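Local coordinates for protease Do-like 2, chloroplastic (Arabidopsis thaliana, PDB 4FLN), which acts as a chloroplast serine protease that makes the primary cut in the photodamaged D1 protein of photosystem II, at residues 234-237 with 238-242; 288-291 with 292-296. All coordinates share one frame; numbering follows the deposited sequence.

Interaction 1. Residues 234-237 with 238-242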
loop_
_atom_site.group_PDB
_atom_site.type_symbol
_atom_site.label_atom_id
_atom_site.label_comp_id
_atom_site.label_asym_id
_atom_site.label_seq_id
_atom_site.Cartn_x
_atom_site.Cartn_y
_atom_site.Cartn_z
ATOM N N THR B 234 -42.543 2.716 -9.997
ATOM C CA THR B 234 -43.356 1.647 -9.425
ATOM C C THR B 234 -43.038 1.381 -7.951
ATOM O O THR B 234 -43.941 1.145 -7.150
ATOM C CB THR B 234 -43.267 0.351 -10.252
ATOM O OG1 THR B 234 -41.962 -0.215 -10.127
ATOM C CG2 THR B 234 -43.516 0.655 -11.716
ATOM N N VAL B 235 -41.759 1.429 -7.589
ATOM C CA VAL B 235 -41.373 1.228 -6.203
ATOM C C VAL B 235 -41.817 2.433 -5.416
ATOM O O VAL B 235 -42.177 2.331 -4.247
ATOM C CB VAL B 235 -39.864 1.084 -6.045
ATOM C CG1 VAL B 235 -39.496 1.089 -4.579
ATOM C CG2 VAL B 235 -39.388 -0.186 -6.711
ATOM N N VAL B 236 -41.789 3.583 -6.074
ATOM C CA VAL B 236 -42.254 4.820 -5.462
ATOM C C VAL B 236 -43.754 4.814 -5.217
ATOM O O VAL B 236 -44.202 5.217 -4.140
ATOM C CB VAL B 236 -41.907 6.048 -6.308
ATOM C CG1 VAL B 236 -42.521 7.290 -5.685
ATOM C CG2 VAL B 236 -40.407 6.187 -6.421
ATOM N N SER B 237 -44.523 4.369 -6.215
ATOM C CA SER B 237 -45.984 4.285 -6.087
ATOM C C SER B 237 -46.308 3.432 -4.888
ATOM O O SER B 237 -47.089 3.827 -4.026
ATOM C CB SER B 237 -46.633 3.636 -7.309
ATOM O OG SER B 237 -46.232 4.253 -8.516
ATOM N N HIS B 238 -45.686 2.256 -4.844
ATOM C CA HIS B 238 -45.894 1.311 -3.764
ATOM C C HIS B 238 -45.713 1.992 -2.424
ATOM O O HIS B 238 -46.484 1.781 -1.498
ATOM C CB HIS B 238 -44.917 0.149 -3.882
ATOM C CG HIS B 238 -45.156 -0.935 -2.881
ATOM N ND1 HIS B 238 -44.938 -0.761 -1.530
ATOM C CD2 HIS B 238 -45.604 -2.204 -3.030
ATOM C CE1 HIS B 238 -45.233 -1.879 -0.892
ATOM N NE2 HIS B 238 -45.646 -2.767 -1.779
ATOM N N PHE B 239 -44.690 2.822 -2.331
ATOM C CA PHE B 239 -44.428 3.539 -1.102
ATOM C C PHE B 239 -45.540 4.538 -0.788
ATOM O O PHE B 239 -46.028 4.619 0.337
ATOM C CB PHE B 239 -43.078 4.250 -1.181
ATOM C CG PHE B 239 -42.695 4.935 0.087
ATOM C CD1 PHE B 239 -42.381 4.195 1.213
ATOM C CD2 PHE B 239 -42.671 6.314 0.161
ATOM C CE1 PHE B 239 -42.043 4.820 2.384
ATOM C CE2 PHE B 239 -42.335 6.946 1.329
ATOM C CZ PHE B 239 -42.020 6.202 2.447
ATOM N N LEU B 240 -45.945 5.302 -1.787
ATOM C CA LEU B 240 -46.963 6.313 -1.555
ATOM C C LEU B 240 -48.308 5.703 -1.169
ATOM O O LEU B 240 -48.937 6.166 -0.222
ATOM C CB LEU B 240 -47.099 7.246 -2.759
ATOM C CG LEU B 240 -45.863 8.096 -3.053
ATOM C CD1 LEU B 240 -46.077 8.942 -4.307
ATOM C CD2 LEU B 240 -45.499 8.965 -1.851
ATOM N N THR B 241 -48.757 4.676 -1.887
ATOM C CA THR B 241 -50.051 4.083 -1.554
ATOM C C THR B 241 -49.962 3.351 -0.217
ATOM O O THR B 241 -50.921 3.335 0.557
ATOM C CB THR B 241 -50.657 3.174 -2.680
ATOM O OG1 THR B 241 -50.827 1.835 -2.200
ATOM C CG2 THR B 241 -49.797 3.163 -3.917
ATOM N N ASP B 242 -48.799 2.772 0.066
ATOM C CA ASP B 242 -48.577 2.176 1.371
ATOM C C ASP B 242 -48.928 3.236 2.411
ATOM O O ASP B 242 -49.692 2.988 3.340
ATOM C CB ASP B 242 -47.123 1.719 1.516
ATOM C CG ASP B 242 -46.856 0.989 2.826
ATOM O OD1 ASP B 242 -45.698 0.579 3.060
ATOM O OD2 ASP B 242 -47.794 0.826 3.632
#
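Thr234, Val235 and Val236 each hand their carbonyl to the NH four residues on, at His238, Phe239 and Leu240, in regular alpha-helical geometry. His238 N lies 3.1 Å from Thr234 O, and the bond is nearly straight, 168° at the hydrogen; Leu240 N reaches Val236 O at 2.9 Å. Phe239 N to Val235 O is slightly longer, 3.2 Å. Val235 O has a second donor, the hydroxyl of Tyr252, so this carbonyl is shared between the helix and the segment that follows it. The side-chain contact is modest: Val236 and Leu240, one turn apart, lie side by side and point the same way, with Val236 CG1 4.2 Å from Leu240 CD1. Val236 carries CG1 anti to its N (chi1 175°), whereas Leu240 sends CG back beside its own N, bringing CG to 3.5 Å from Val236 O. Ser237 OG turns back to the carbonyl of Thr233, while other side chains find their partners off this helix. His238 is fixed by its NE2, bonded to Lys331 O, and its ring stacks with those of Phe332 and Tyr252; the Phe239 ring meets Tyr249 with planes at about 45°. Asp242 OD2 bonds Thr250 OG1. Helix 233-246 follows strand 228-232 of the second trypsin-like barrel; Thr234 and Val235 still touch strand 185-191 there, while Val236 and Phe239 lie on Ile123, and Leu240 on Leu125, of strand 123-129 of the first.

Interaction 2. Residues 288-291 with 292-296; sequences SDAS and KVLKE
Asp289 and Val293 make the closer side of this turn: their side chains cross obliquely, and the carboxylate lies against one methyl, with OD2 of Asp289 3.9 Å from Val293 CG2. CG of Asp289 stands anti to its own N (chi1 178°), and OD2 is also bonded to Val353 N, which helps hold the carboxylate beside that methyl. Next along, Ala290 CB comes within 4.4 Å of Leu294 CD1, a looser apolar touch between two buried residues. The backbone reverses between Asp289 and Lys292, whose CA atoms are 5.7 Å apart, and Ser291 takes a positive phi of 69° to make the bend. A turn bond from Lys292 N to Asp289 O, 3.3 Å long, is doubtful because the nitrogen is crowded in the model. After the bend the chain passes back near Ser291, whose CA-H points toward Leu294 O, with CA 3.5 Å from that oxygen. The solvent side is far slacker. Lys292 lays its CB 3.4 Å from Asp289 O, but its chain then bends away, and NZ ends 6.5 Å from Asp289 OD1, too far for a salt bridge. Lys295 is likewise exposed. Glu296, also exposed, is anchored by a salt bridge to Arg283 and packs on Asn472 of a second subunit. The turn lies in the loop that, as in other HtrA-type PDZ domains, leads to a Gly-Asp pair before the next strand. Here it joins strand 279-284 to strand 299-303, with Val293 against Val350 and Val352 of strand 346-353 and Leu294 on Ile341 of strand 336-343.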
loop_
_atom_site.group_PDB
_atom_site.type_symbol
_atom_site.label_atom_id
_atom_site.label_comp_id
_atom_site.label_asym_id
_atom_site.label_seq_id
_atom_site.Cartn_x
_atom_site.Cartn_y
_atom_site.Cartn_z
ATOM N N SER B 288 -42.468 -16.869 8.952
ATOM C CA SER B 288 -43.303 -16.535 7.799
ATOM C C SER B 288 -44.438 -17.548 7.643
ATOM O O SER B 288 -44.301 -18.705 8.050
ATOM C CB SER B 288 -42.475 -16.466 6.520
ATOM O OG SER B 288 -42.282 -17.757 5.974
ATOM N N ASP B 289 -45.573 -17.093 7.113
ATOM C CA ASP B 289 -46.730 -17.960 6.915
ATOM C C ASP B 289 -46.409 -19.167 6.042
ATOM O O ASP B 289 -47.064 -20.209 6.140
ATOM C CB ASP B 289 -47.903 -17.194 6.314
ATOM C CG ASP B 289 -49.102 -18.091 6.044
ATOM O OD1 ASP B 289 -49.520 -18.829 6.972
ATOM O OD2 ASP B 289 -49.611 -18.063 4.897
ATOM N N ALA B 290 -45.370 -19.055 5.223
ATOM C CA ALA B 290 -44.910 -20.225 4.509
ATOM C C ALA B 290 -44.394 -21.089 5.637
ATOM O O ALA B 290 -44.485 -20.699 6.800
ATOM C CB ALA B 290 -43.801 -19.855 3.580
ATOM N N SER B 291 -43.897 -22.274 5.337
ATOM C CA SER B 291 -43.453 -23.170 6.409
ATOM C C SER B 291 -44.617 -23.698 7.245
ATOM O O SER B 291 -44.486 -24.732 7.895
ATOM C CB SER B 291 -42.510 -22.438 7.368
ATOM O OG SER B 291 -43.243 -21.763 8.380
ATOM N N LYS B 292 -45.759 -23.017 7.202
ATOM C CA LYS B 292 -47.010 -23.634 7.611
ATOM C C LYS B 292 -47.679 -24.190 6.363
ATOM O O LYS B 292 -48.631 -24.950 6.444
ATOM C CB LYS B 292 -47.920 -22.630 8.314
ATOM C CG LYS B 292 -47.500 -22.305 9.736
ATOM C CD LYS B 292 -48.396 -21.236 10.330
ATOM C CE LYS B 292 -49.035 -21.691 11.636
ATOM N NZ LYS B 292 -48.183 -21.396 12.823
ATOM N N VAL B 293 -47.130 -23.825 5.212
ATOM C CA VAL B 293 -47.751 -24.035 3.913
ATOM C C VAL B 293 -46.825 -24.795 2.960
ATOM O O VAL B 293 -47.234 -25.790 2.370
ATOM C CB VAL B 293 -48.171 -22.697 3.261
ATOM C CG1 VAL B 293 -49.004 -22.955 2.023
ATOM C CG2 VAL B 293 -48.935 -21.834 4.249
ATOM N N LEU B 294 -45.638 -24.236 2.709
ATOM C CA LEU B 294 -44.570 -24.909 1.954
ATOM C C LEU B 294 -43.668 -25.856 2.778
ATOM O O LEU B 294 -43.558 -25.711 3.998
ATOM C CB LEU B 294 -43.728 -23.877 1.208
ATOM C CG LEU B 294 -44.581 -22.949 0.347
ATOM C CD1 LEU B 294 -43.728 -21.919 -0.338
ATOM C CD2 LEU B 294 -45.354 -23.756 -0.671
ATOM N N LYS B 295 -43.032 -26.817 2.101
ATOM C CA LYS B 295 -42.041 -27.705 2.714
ATOM C C LYS B 295 -40.812 -27.863 1.825
ATOM O O LYS B 295 -40.903 -27.712 0.607
ATOM C CB LYS B 295 -42.625 -29.099 2.935
ATOM C CG LYS B 295 -44.023 -29.115 3.493
ATOM C CD LYS B 295 -44.608 -30.514 3.440
ATOM C CE LYS B 295 -46.060 -30.502 3.871
ATOM N NZ LYS B 295 -46.740 -31.786 3.547
ATOM N N GLU B 296 -39.670 -28.201 2.422
ATOM C CA GLU B 296 -38.489 -28.519 1.629
ATOM C C GLU B 296 -38.873 -29.590 0.630
ATOM O O GLU B 296 -39.470 -30.595 1.000
ATOM C CB GLU B 296 -37.365 -29.081 2.496
ATOM C CG GLU B 296 -37.129 -28.389 3.823
ATOM C CD GLU B 296 -36.107 -29.133 4.672
ATOM O OE1 GLU B 296 -35.593 -28.545 5.647
ATOM O OE2 GLU B 296 -35.818 -30.309 4.359
#

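How the interactions relate
Interactions 1 and 2 follow one another along the chain and do not touch: their centres are 28 Å apart and their nearest atoms about 16 Å. Interaction 1 belongs to the closing helix of the protease part, where the side chain of Val235 is about 8 Å from that of Asp122, assigned to the charge relay system by similarity. Interaction 2 is a surface loop of the first PDZ domain, away from the annotated sites. The two share a neighbour in the chain leading into strand 336-343 and in the strand itself: Lys331 and Phe332, shortly before it, meet His238, while Ile341 and Arg343 within it meet interaction 2.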